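Local structure of N-terminal acetyltransferase B complex subunit MDM20 (Candida albicans, 5K04) at residues P275-S280 with Q303-K308; L282-D287 with T296-Y301; Y614-N619 with Y637-K642. The protein is the non-catalytic subunit of the NatB N-terminal acetyltransferase complex and probably serves as the helical scaffold that holds the NAT3 subunit. All coordinates share one frame; numbering follows the deposited sequence.

Contact 1 of 3, residues P275-S280 with Q303-K308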
loop_
_atom_site.group_PDB
_atom_site.type_symbol
_atom_site.label_atom_id
_atom_site.label_comp_id
_atom_site.label_asym_id
_atom_site.label_seq_id
_atom_site.Cartn_x
_atom_site.Cartn_y
_atom_site.Cartn_z
ATOM N N PRO A 275 -36.831 11.732 -3.259
ATOM C CA PRO A 275 -35.799 12.746 -2.987
ATOM C C PRO A 275 -34.478 12.166 -2.492
ATOM O O PRO A 275 -33.858 12.730 -1.584
ATOM C CB PRO A 275 -36.455 13.638 -1.921
ATOM C CG PRO A 275 -37.468 12.764 -1.254
ATOM C CD PRO A 275 -37.934 11.766 -2.281
ATOM N N THR A 276 -34.028 11.062 -3.092
ATOM C CA THR A 276 -32.773 10.454 -2.677
ATOM C C THR A 276 -31.591 11.323 -3.100
ATOM O O THR A 276 -31.706 12.216 -3.947
ATOM C CB THR A 276 -32.615 9.039 -3.251
ATOM O OG1 THR A 276 -32.333 9.091 -4.657
ATOM C CG2 THR A 276 -33.876 8.211 -3.004
ATOM N N ARG A 277 -30.449 11.067 -2.454
ATOM C CA ARG A 277 -29.212 11.757 -2.806
ATOM C C ARG A 277 -28.891 11.581 -4.285
ATOM O O ARG A 277 -28.695 12.563 -5.012
ATOM C CB ARG A 277 -28.065 11.241 -1.934
ATOM C CG ARG A 277 -26.662 11.697 -2.357
ATOM C CD ARG A 277 -25.695 11.748 -1.161
ATOM N NE ARG A 277 -24.318 11.979 -1.599
ATOM C CZ ARG A 277 -23.475 11.016 -1.978
ATOM N NH1 ARG A 277 -23.868 9.753 -1.968
ATOM N NH2 ARG A 277 -22.243 11.312 -2.379
ATOM N N ASN A 278 -28.845 10.331 -4.749
ATOM C CA ASN A 278 -28.427 10.069 -6.123
ATOM C C ASN A 278 -29.368 10.715 -7.133
ATOM O O ASN A 278 -28.925 11.199 -8.181
ATOM C CB ASN A 278 -28.343 8.568 -6.362
ATOM C CG ASN A 278 -27.024 7.968 -5.875
ATOM O OD1 ASN A 278 -26.062 8.687 -5.581
ATOM N ND2 ASN A 278 -26.976 6.641 -5.804
ATOM N N ILE A 279 -30.669 10.727 -6.840
ATOM C CA ILE A 279 -31.622 11.335 -7.762
ATOM C C ILE A 279 -31.509 12.856 -7.712
ATOM O O ILE A 279 -31.693 13.537 -8.728
ATOM C CB ILE A 279 -33.049 10.856 -7.440
ATOM C CG1 ILE A 279 -33.216 9.389 -7.813
ATOM C CG2 ILE A 279 -34.116 11.737 -8.120
ATOM C CD1 ILE A 279 -34.573 8.837 -7.401
ATOM N N SER A 280 -31.174 13.409 -6.544
ATOM C CA SER A 280 -31.016 14.854 -6.432
ATOM C C SER A 280 -29.830 15.335 -7.249
ATOM O O SER A 280 -29.917 16.351 -7.943
ATOM C CB SER A 280 -30.870 15.239 -4.965
ATOM O OG SER A 280 -32.080 14.983 -4.281
ATOM N N GLN A 303 -30.586 22.329 -0.406
ATOM C CA GLN A 303 -31.593 22.441 0.646
ATOM C C GLN A 303 -31.811 21.112 1.342
ATOM O O GLN A 303 -32.111 21.074 2.540
ATOM C CB GLN A 303 -32.920 22.949 0.072
ATOM C CG GLN A 303 -32.884 24.397 -0.435
ATOM C CD GLN A 303 -32.491 25.406 0.643
ATOM O OE1 GLN A 303 -32.793 25.225 1.824
ATOM N NE2 GLN A 303 -31.810 26.476 0.233
ATOM N N LYS A 304 -31.667 20.017 0.604
ATOM C CA LYS A 304 -31.848 18.695 1.174
ATOM C C LYS A 304 -30.598 18.192 1.882
ATOM O O LYS A 304 -30.715 17.408 2.829
ATOM C CB LYS A 304 -32.264 17.717 0.075
ATOM C CG LYS A 304 -33.615 18.047 -0.526
ATOM C CD LYS A 304 -34.017 17.056 -1.601
ATOM C CE LYS A 304 -35.502 17.180 -1.900
ATOM N NZ LYS A 304 -36.317 16.996 -0.655
ATOM N N PHE A 305 -29.402 18.634 1.464
ATOM C CA PHE A 305 -28.170 18.002 1.929
ATOM C C PHE A 305 -27.140 18.953 2.549
ATOM O O PHE A 305 -26.014 18.523 2.818
ATOM C CB PHE A 305 -27.560 17.201 0.776
ATOM C CG PHE A 305 -28.412 16.023 0.377
ATOM C CD1 PHE A 305 -28.331 14.824 1.074
ATOM C CD2 PHE A 305 -29.346 16.128 -0.652
ATOM C CE1 PHE A 305 -29.146 13.747 0.739
ATOM C CE2 PHE A 305 -30.160 15.063 -0.989
ATOM C CZ PHE A 305 -30.060 13.869 -0.286
ATOM N N ASN A 306 -27.503 20.209 2.854
ATOM C CA ASN A 306 -26.518 21.109 3.460
ATOM C C ASN A 306 -26.145 20.705 4.890
ATOM O O ASN A 306 -25.063 21.071 5.352
ATOM C CB ASN A 306 -27.017 22.560 3.453
ATOM C CG ASN A 306 -28.185 22.778 4.399
ATOM O OD1 ASN A 306 -28.001 22.993 5.597
ATOM N ND2 ASN A 306 -29.397 22.726 3.861
ATOM N N THR A 307 -27.015 19.976 5.598
ATOM C CA THR A 307 -26.689 19.441 6.916
ATOM C C THR A 307 -25.825 18.189 6.840
ATOM O O THR A 307 -25.539 17.592 7.886
ATOM C CB THR A 307 -27.957 19.119 7.710
ATOM O OG1 THR A 307 -28.610 17.993 7.127
ATOM C CG2 THR A 307 -28.917 20.310 7.722
ATOM N N LYS A 308 -25.397 17.793 5.640
ATOM C CA LYS A 308 -24.586 16.598 5.434
ATOM C C LYS A 308 -23.190 16.986 4.966
ATOM O O LYS A 308 -23.023 17.856 4.104
ATOM C CB LYS A 308 -25.231 15.654 4.412
ATOM C CG LYS A 308 -26.713 15.373 4.698
ATOM C CD LYS A 308 -26.935 14.661 6.033
ATOM C CE LYS A 308 -28.392 14.210 6.167
ATOM N NZ LYS A 308 -28.659 13.345 7.361
#
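Phe305 meets the first turn of helix 277-289, with 7.9 Å between Phe305 CA and Arg277 CA. The chain enters that turn through Thr276, the N-cap, whose OG1 accepts from Ile279 N, while the other segment runs into a type I turn from Phe305 to Lys308. Phe305 has the largest share of the contact. Its CG stands anti to the carbonyl carbon (chi1 -67°), and its CB points toward the other segment. The outermost ring atom, Phe305 CZ, lies 3.4 Å from Arg277 CA, and CZ and CE1 also pack on Arg277 CB. Ser280 OG lies at the ring edge, 3.8 Å from Phe305 CE2, but its hydrogen bond runs back to Thr276 O at 2.8 Å. That oxygen also accepts from Ser280 N, and the two donors approach from opposite faces of the carbonyl plane. On the more exposed side, Lys304 bends at chi4 (-56°), which places NZ 3.6 Å from Pro275 CB, a contact of the lysine end with the proline ring and not a polar bond. No hydrogen bond joins the segments. The extended Arg277 chain leads away from Phe305 to salt bridges with Asp314 and with Glu48 of the NAT3 chain, while Lys308 NZ bonds to Arg86 O of that chain. The arrangement is that of an antiparallel helical hairpin closed by an aromatic side chain beside a capped helix start, consistent with the TPR-like family of this subunit, here where the hairpin meets the NAT3 chain.

Contact 2 of 3, residues L282-D287 with T296-Y301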
loop_
_atom_site.group_PDB
_atom_site.type_symbol
_atom_site.label_atom_id
_atom_site.label_comp_id
_atom_site.label_asym_id
_atom_site.label_seq_id
_atom_site.Cartn_x
_atom_site.Cartn_y
_atom_site.Cartn_z
ATOM N N LEU A 282 -28.661 13.571 -9.773
ATOM C CA LEU A 282 -28.961 13.207 -11.154
ATOM C C LEU A 282 -29.711 14.319 -11.863
ATOM O O LEU A 282 -29.498 14.555 -13.057
ATOM C CB LEU A 282 -29.777 11.921 -11.196
ATOM C CG LEU A 282 -29.964 11.335 -12.592
ATOM C CD1 LEU A 282 -28.625 10.834 -13.122
ATOM C CD2 LEU A 282 -30.995 10.212 -12.558
ATOM N N LYS A 283 -30.592 15.020 -11.132
ATOM C CA LYS A 283 -31.359 16.122 -11.711
ATOM C C LYS A 283 -30.440 17.214 -12.236
ATOM O O LYS A 283 -30.740 17.842 -13.260
ATOM C CB LYS A 283 -32.329 16.679 -10.673
ATOM C CG LYS A 283 -33.554 15.811 -10.485
ATOM C CD LYS A 283 -34.545 16.428 -9.522
ATOM C CE LYS A 283 -35.809 15.570 -9.395
ATOM N NZ LYS A 283 -36.693 15.590 -10.611
ATOM N N ILE A 284 -29.304 17.425 -11.563
ATOM C CA ILE A 284 -28.258 18.293 -12.094
ATOM C C ILE A 284 -27.677 17.697 -13.364
ATOM O O ILE A 284 -27.499 18.389 -14.374
ATOM C CB ILE A 284 -27.157 18.520 -11.046
ATOM C CG1 ILE A 284 -27.775 18.925 -9.705
ATOM C CG2 ILE A 284 -26.196 19.583 -11.548
ATOM C CD1 ILE A 284 -26.773 19.089 -8.591
ATOM N N GLU A 285 -27.350 16.406 -13.319
ATOM C CA GLU A 285 -26.806 15.726 -14.490
ATOM C C GLU A 285 -27.811 15.720 -15.640
ATOM O O GLU A 285 -27.419 15.721 -16.813
ATOM C CB GLU A 285 -26.403 14.301 -14.110
ATOM C CG GLU A 285 -25.165 13.777 -14.841
ATOM C CD GLU A 285 -23.857 14.207 -14.208
ATOM O OE1 GLU A 285 -23.776 14.238 -12.960
ATOM O OE2 GLU A 285 -22.907 14.509 -14.966
ATOM N N LEU A 286 -29.108 15.742 -15.325
ATOM C CA LEU A 286 -30.120 15.705 -16.372
ATOM C C LEU A 286 -30.302 17.080 -16.999
ATOM O O LEU A 286 -30.546 17.179 -18.203
ATOM C CB LEU A 286 -31.440 15.170 -15.812
ATOM C CG LEU A 286 -32.607 15.023 -16.802
ATOM C CD1 LEU A 286 -32.327 13.930 -17.821
ATOM C CD2 LEU A 286 -33.938 14.778 -16.080
ATOM N N ASP A 287 -30.169 18.148 -16.199
ATOM C CA ASP A 287 -30.159 19.502 -16.752
ATOM C C ASP A 287 -29.005 19.688 -17.730
ATOM O O ASP A 287 -29.187 20.219 -18.832
ATOM C CB ASP A 287 -30.065 20.531 -15.627
ATOM C CG ASP A 287 -31.303 20.567 -14.768
ATOM O OD1 ASP A 287 -32.279 19.870 -15.121
ATOM O OD2 ASP A 287 -31.291 21.281 -13.743
ATOM N N THR A 296 -31.734 25.672 -10.333
ATOM C CA THR A 296 -32.769 25.216 -9.408
ATOM C C THR A 296 -32.441 23.840 -8.838
ATOM O O THR A 296 -32.716 23.567 -7.664
ATOM C CB THR A 296 -34.132 25.197 -10.104
ATOM O OG1 THR A 296 -34.249 24.010 -10.893
ATOM C CG2 THR A 296 -34.256 26.378 -11.023
ATOM N N SER A 297 -31.847 22.959 -9.648
ATOM C CA SER A 297 -31.516 21.634 -9.141
ATOM C C SER A 297 -30.286 21.659 -8.236
ATOM O O SER A 297 -30.157 20.799 -7.360
ATOM C CB SER A 297 -31.341 20.643 -10.295
ATOM O OG SER A 297 -30.897 21.278 -11.472
ATOM N N VAL A 298 -29.396 22.641 -8.404
ATOM C CA VAL A 298 -28.329 22.829 -7.424
ATOM C C VAL A 298 -28.909 23.301 -6.100
ATOM O O VAL A 298 -28.544 22.799 -5.029
ATOM C CB VAL A 298 -27.267 23.812 -7.949
ATOM C CG1 VAL A 298 -26.443 24.386 -6.792
ATOM C CG2 VAL A 298 -26.356 23.124 -8.921
ATOM N N GLU A 299 -29.817 24.279 -6.151
ATOM C CA GLU A 299 -30.449 24.779 -4.933
ATOM C C GLU A 299 -31.239 23.681 -4.225
ATOM O O GLU A 299 -31.231 23.600 -2.993
ATOM C CB GLU A 299 -31.344 25.977 -5.270
ATOM C CG GLU A 299 -30.572 27.253 -5.632
ATOM C CD GLU A 299 -31.440 28.315 -6.309
ATOM O OE1 GLU A 299 -32.666 28.099 -6.447
ATOM O OE2 GLU A 299 -30.893 29.370 -6.711
ATOM N N ASN A 300 -31.910 22.809 -4.990
ATOM C CA ASN A 300 -32.717 21.752 -4.381
ATOM C C ASN A 300 -31.832 20.701 -3.716
ATOM O O ASN A 300 -32.174 20.182 -2.648
ATOM C CB ASN A 300 -33.644 21.128 -5.431
ATOM C CG ASN A 300 -34.289 19.801 -4.966
ATOM O OD1 ASN A 300 -35.299 19.809 -4.255
ATOM N ND2 ASN A 300 -33.713 18.657 -5.396
ATOM N N TYR A 301 -30.688 20.376 -4.323
ATOM C CA TYR A 301 -29.763 19.458 -3.663
ATOM C C TYR A 301 -29.240 20.062 -2.368
ATOM O O TYR A 301 -29.187 19.385 -1.336
ATOM C CB TYR A 301 -28.594 19.085 -4.582
ATOM C CG TYR A 301 -27.591 18.226 -3.849
ATOM C CD1 TYR A 301 -27.746 16.843 -3.781
ATOM C CD2 TYR A 301 -26.512 18.800 -3.174
ATOM C CE1 TYR A 301 -26.836 16.057 -3.074
ATOM C CE2 TYR A 301 -25.610 18.024 -2.471
ATOM C CZ TYR A 301 -25.770 16.659 -2.419
ATOM O OH TYR A 301 -24.860 15.905 -1.716
HETATM O O HOH W 1 -32.781 23.155 -12.715
#
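Ile284 lays its CG1-CD1 arm over helix segment 296-301, with CG1 3.8 Å from Ser297 O and CD1 4.1 Å from Val298 CG2. It is the chi1 of -49°, with CG1 anti to the carbonyl carbon of its own residue, that sets this branch against Ser297 O. The isoleucine and valine side chains cross obliquely. Ile284 CD1 continues to Tyr301 CB, a looser contact at 4.4 Å. The small Ser297 faces the other helix, and its CA comes within 5.5 Å of Ile284 CA, while Lys283 CB packs near Ser297 CB. The local helix axes are nearly antiparallel, at 173°, with a closest approach of 8.8 Å. The polar side of the interface is formed by Asp287 OD2, which lies 2.3 Å from Ser297 OG, a modelled separation so short that its exact length is doubtful. Ser297 OG is also near a second acceptor, Ile294 O, and can give its one hydrogen to only one of them at a time. A water donates to Asp287 OD2, at 2.6 Å, and lies 2.5 Å from Thr296 OG1, bridging the carboxylate to the second helix. Lys283 turns its amino end away to a salt bridge with Asp269, and Tyr301 OH bonds to Asp314. Leu315 of helix 311-315 covers Ile284. The chemistry is therefore divided: an apolar seam of Ile284, Val298 and the base of Tyr301 runs beside a buried carboxylate whose negative charge a water donor would stabilise, perhaps aided by a serine hydroxyl whose single proton may be shared with Ile294 O.

Contact 3 of 3, residues Y614-N619 with Y637-K642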
loop_
_atom_site.group_PDB
_atom_site.type_symbol
_atom_site.label_atom_id
_atom_site.label_comp_id
_atom_site.label_asym_id
_atom_site.label_seq_id
_atom_site.Cartn_x
_atom_site.Cartn_y
_atom_site.Cartn_z
ATOM N N TYR A 614 28.078 10.796 0.174
ATOM C CA TYR A 614 28.109 9.601 -0.656
ATOM C C TYR A 614 29.374 9.522 -1.489
ATOM O O TYR A 614 29.795 8.422 -1.854
ATOM C CB TYR A 614 26.837 9.528 -1.507
ATOM C CG TYR A 614 25.663 9.221 -0.607
ATOM C CD1 TYR A 614 25.589 7.996 0.071
ATOM C CD2 TYR A 614 24.663 10.165 -0.372
ATOM C CE1 TYR A 614 24.543 7.717 0.950
ATOM C CE2 TYR A 614 23.606 9.888 0.503
ATOM C CZ TYR A 614 23.548 8.664 1.160
ATOM O OH TYR A 614 22.498 8.404 2.019
ATOM N N LYS A 615 29.998 10.669 -1.771
ATOM C CA LYS A 615 31.357 10.651 -2.290
ATOM C C LYS A 615 32.330 10.098 -1.244
ATOM O O LYS A 615 33.164 9.239 -1.556
ATOM C CB LYS A 615 31.754 12.057 -2.738
ATOM C CG LYS A 615 33.141 12.139 -3.365
ATOM C CD LYS A 615 33.373 13.513 -4.010
ATOM C CE LYS A 615 34.808 13.694 -4.496
ATOM N NZ LYS A 615 35.173 12.811 -5.631
ATOM N N LEU A 616 32.223 10.566 0.006
ATOM C CA LEU A 616 33.006 9.980 1.091
ATOM C C LEU A 616 32.794 8.472 1.157
ATOM O O LEU A 616 33.760 7.704 1.177
ATOM C CB LEU A 616 32.641 10.639 2.426
ATOM C CG LEU A 616 33.025 12.124 2.617
ATOM C CD1 LEU A 616 32.689 12.621 4.021
ATOM C CD2 LEU A 616 34.493 12.385 2.291
ATOM N N TYR A 617 31.527 8.030 1.144
ATOM C CA TYR A 617 31.243 6.597 1.158
ATOM C C TYR A 617 31.926 5.893 -0.011
ATOM O O TYR A 617 32.634 4.897 0.176
ATOM C CB TYR A 617 29.741 6.343 1.122
ATOM C CG TYR A 617 29.071 6.167 2.480
ATOM C CD1 TYR A 617 29.441 5.138 3.348
ATOM C CD2 TYR A 617 28.024 6.996 2.866
ATOM C CE1 TYR A 617 28.795 4.956 4.579
ATOM C CE2 TYR A 617 27.373 6.825 4.085
ATOM C CZ TYR A 617 27.765 5.813 4.942
ATOM O OH TYR A 617 27.124 5.677 6.153
ATOM N N PHE A 618 31.762 6.428 -1.218
ATOM C CA PHE A 618 32.313 5.773 -2.399
ATOM C C PHE A 618 33.824 5.600 -2.277
ATOM O O PHE A 618 34.360 4.517 -2.539
ATOM C CB PHE A 618 31.950 6.573 -3.659
ATOM C CG PHE A 618 32.555 6.015 -4.928
ATOM C CD1 PHE A 618 31.956 4.952 -5.595
ATOM C CD2 PHE A 618 33.734 6.537 -5.437
ATOM C CE1 PHE A 618 32.508 4.426 -6.761
ATOM C CE2 PHE A 618 34.299 6.022 -6.599
ATOM C CZ PHE A 618 33.677 4.958 -7.266
ATOM N N ASN A 619 34.528 6.663 -1.878
ATOM C CA ASN A 619 35.974 6.573 -1.712
ATOM C C ASN A 619 36.342 5.570 -0.632
ATOM O O ASN A 619 37.357 4.864 -0.745
ATOM C CB ASN A 619 36.546 7.956 -1.380
ATOM C CG ASN A 619 36.493 8.905 -2.567
ATOM O OD1 ASN A 619 35.629 8.784 -3.432
ATOM N ND2 ASN A 619 37.445 9.823 -2.630
ATOM N N TYR A 637 41.904 8.375 -1.026
ATOM C CA TYR A 637 42.095 8.528 0.410
ATOM C C TYR A 637 42.396 9.973 0.794
ATOM O O TYR A 637 41.985 10.419 1.875
ATOM C CB TYR A 637 43.200 7.592 0.896
ATOM C CG TYR A 637 43.814 8.024 2.200
ATOM C CD1 TYR A 637 43.100 7.926 3.384
ATOM C CD2 TYR A 637 45.103 8.553 2.244
ATOM C CE1 TYR A 637 43.642 8.335 4.576
ATOM C CE2 TYR A 637 45.664 8.966 3.449
ATOM C CZ TYR A 637 44.923 8.844 4.610
ATOM O OH TYR A 637 45.430 9.228 5.822
ATOM N N ASN A 638 43.112 10.708 -0.071
ATOM C CA ASN A 638 43.400 12.116 0.196
ATOM C C ASN A 638 42.113 12.928 0.324
ATOM O O ASN A 638 42.015 13.819 1.176
ATOM C CB ASN A 638 44.283 12.708 -0.911
ATOM C CG ASN A 638 45.785 12.441 -0.703
ATOM O OD1 ASN A 638 46.234 12.033 0.372
ATOM N ND2 ASN A 638 46.562 12.686 -1.747
ATOM N N TYR A 639 41.108 12.626 -0.508
ATOM C CA TYR A 639 39.851 13.356 -0.415
ATOM C C TYR A 639 39.160 13.101 0.922
ATOM O O TYR A 639 38.595 14.024 1.520
ATOM C CB TYR A 639 38.940 12.995 -1.585
ATOM C CG TYR A 639 37.737 13.915 -1.689
ATOM C CD1 TYR A 639 36.549 13.633 -1.011
ATOM C CD2 TYR A 639 37.784 15.066 -2.475
ATOM C CE1 TYR A 639 35.447 14.480 -1.109
ATOM C CE2 TYR A 639 36.694 15.917 -2.579
ATOM C CZ TYR A 639 35.530 15.627 -1.894
ATOM O OH TYR A 639 34.447 16.471 -2.004
ATOM N N LEU A 640 39.204 11.856 1.413
ATOM C CA LEU A 640 38.685 11.564 2.752
ATOM C C LEU A 640 39.468 12.325 3.818
ATOM O O LEU A 640 38.888 12.869 4.762
ATOM C CB LEU A 640 38.739 10.057 3.028
ATOM C CG LEU A 640 37.773 9.149 2.249
ATOM C CD1 LEU A 640 38.358 7.750 2.073
ATOM C CD2 LEU A 640 36.429 9.044 2.957
ATOM N N GLN A 641 40.790 12.400 3.658
ATOM C CA GLN A 641 41.629 13.056 4.655
ATOM C C GLN A 641 41.329 14.551 4.744
ATOM O O GLN A 641 41.275 15.117 5.842
ATOM C CB GLN A 641 43.101 12.803 4.312
ATOM C CG GLN A 641 44.111 13.441 5.252
ATOM C CD GLN A 641 45.481 12.770 5.180
ATOM O OE1 GLN A 641 45.805 12.082 4.207
ATOM N NE2 GLN A 641 46.284 12.959 6.220
ATOM N N LYS A 642 41.123 15.206 3.599
ATOM C CA LYS A 642 40.904 16.645 3.597
ATOM C C LYS A 642 39.553 17.014 4.207
ATOM O O LYS A 642 39.411 18.101 4.778
ATOM C CB LYS A 642 41.000 17.173 2.165
ATOM C CG LYS A 642 42.189 18.078 1.887
ATOM C CD LYS A 642 43.526 17.324 1.812
ATOM C CE LYS A 642 44.700 18.294 1.590
ATOM N NZ LYS A 642 46.046 17.639 1.675
#
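Two neighbouring helices of the C-terminal part of the all-helical chain, 608-625 and 630-643, pack here as a hairpin, and the contact is led by Lys615 and Tyr639. Their local axes cross at -136° and come within 9.4 Å of each other. Lys615 lies over one face of the Tyr639 ring. Its CG is anti to the backbone N, the chain stays extended to CE and then bends at chi4, and the side chain crosses that of the tyrosine at about a right angle. Lys615 CE is the atom that rests on the ring, 3.3 Å from Tyr639 CZ, in a CH-pi contact. Lys615 NZ stands higher, 4.5 Å from the Tyr639 ring centroid and only 6° off its normal, which makes a cation-pi interaction. Leu616 CD2 touches the same ring differently, at the edge, 4.1 Å from Tyr639 CD1.

Beside the ring, the Leu616 and Leu640 side chains lie alongside each other and point opposite ways, their CD2 atoms 3.9 Å apart. Leu640 CD2 also lies 3.5 Å from Leu616 O, while its other methyl, CD1, packs 3.9 Å from Asn619 CB. The Asn619 amide crosses the Tyr639 side chain, with ND2 3.7 Å from Tyr639 CB. The Asn619 amide plane is turned 57° from the ring, and ND2 donates to Leu636 O, a bond that joins the two helices just outside the segment. Phe672 of helix 661-682 covers Leu616, and Leu691 of helix 686-695 covers Leu640. No hydrogen bond links the two segments themselves. Cohesion between them rests on leucine packing toward the buried side and, on the more exposed side, on a lysine whose methylenes and ammonium group both use the pi face of one tyrosine, an attraction that would be partly electrostatic.

Contacts 1 and 2 are successive levels of one helical hairpin, built from helices 277-289 and 295-305, with contact 2 nested inside the loop that contact 1 closes. Their centres are 10 Å apart and they touch directly, Ser280 CB lying 3.7 Å from Tyr301 CD1, while the rings of Tyr301 and Phe305 stack on each other. Contact 1 faces the NAT3 chain, and the Arg277 side chain is about 10 Å from the bound coenzyme A. In contact 2, the side chain of Tyr301 is about 13 Å from the bound coenzyme A. Contact 3 belongs to a different part of the chain, on the opposite side of its centre, with nearest atoms about 45 Å from contact 1 and about 48 Å from contact 2.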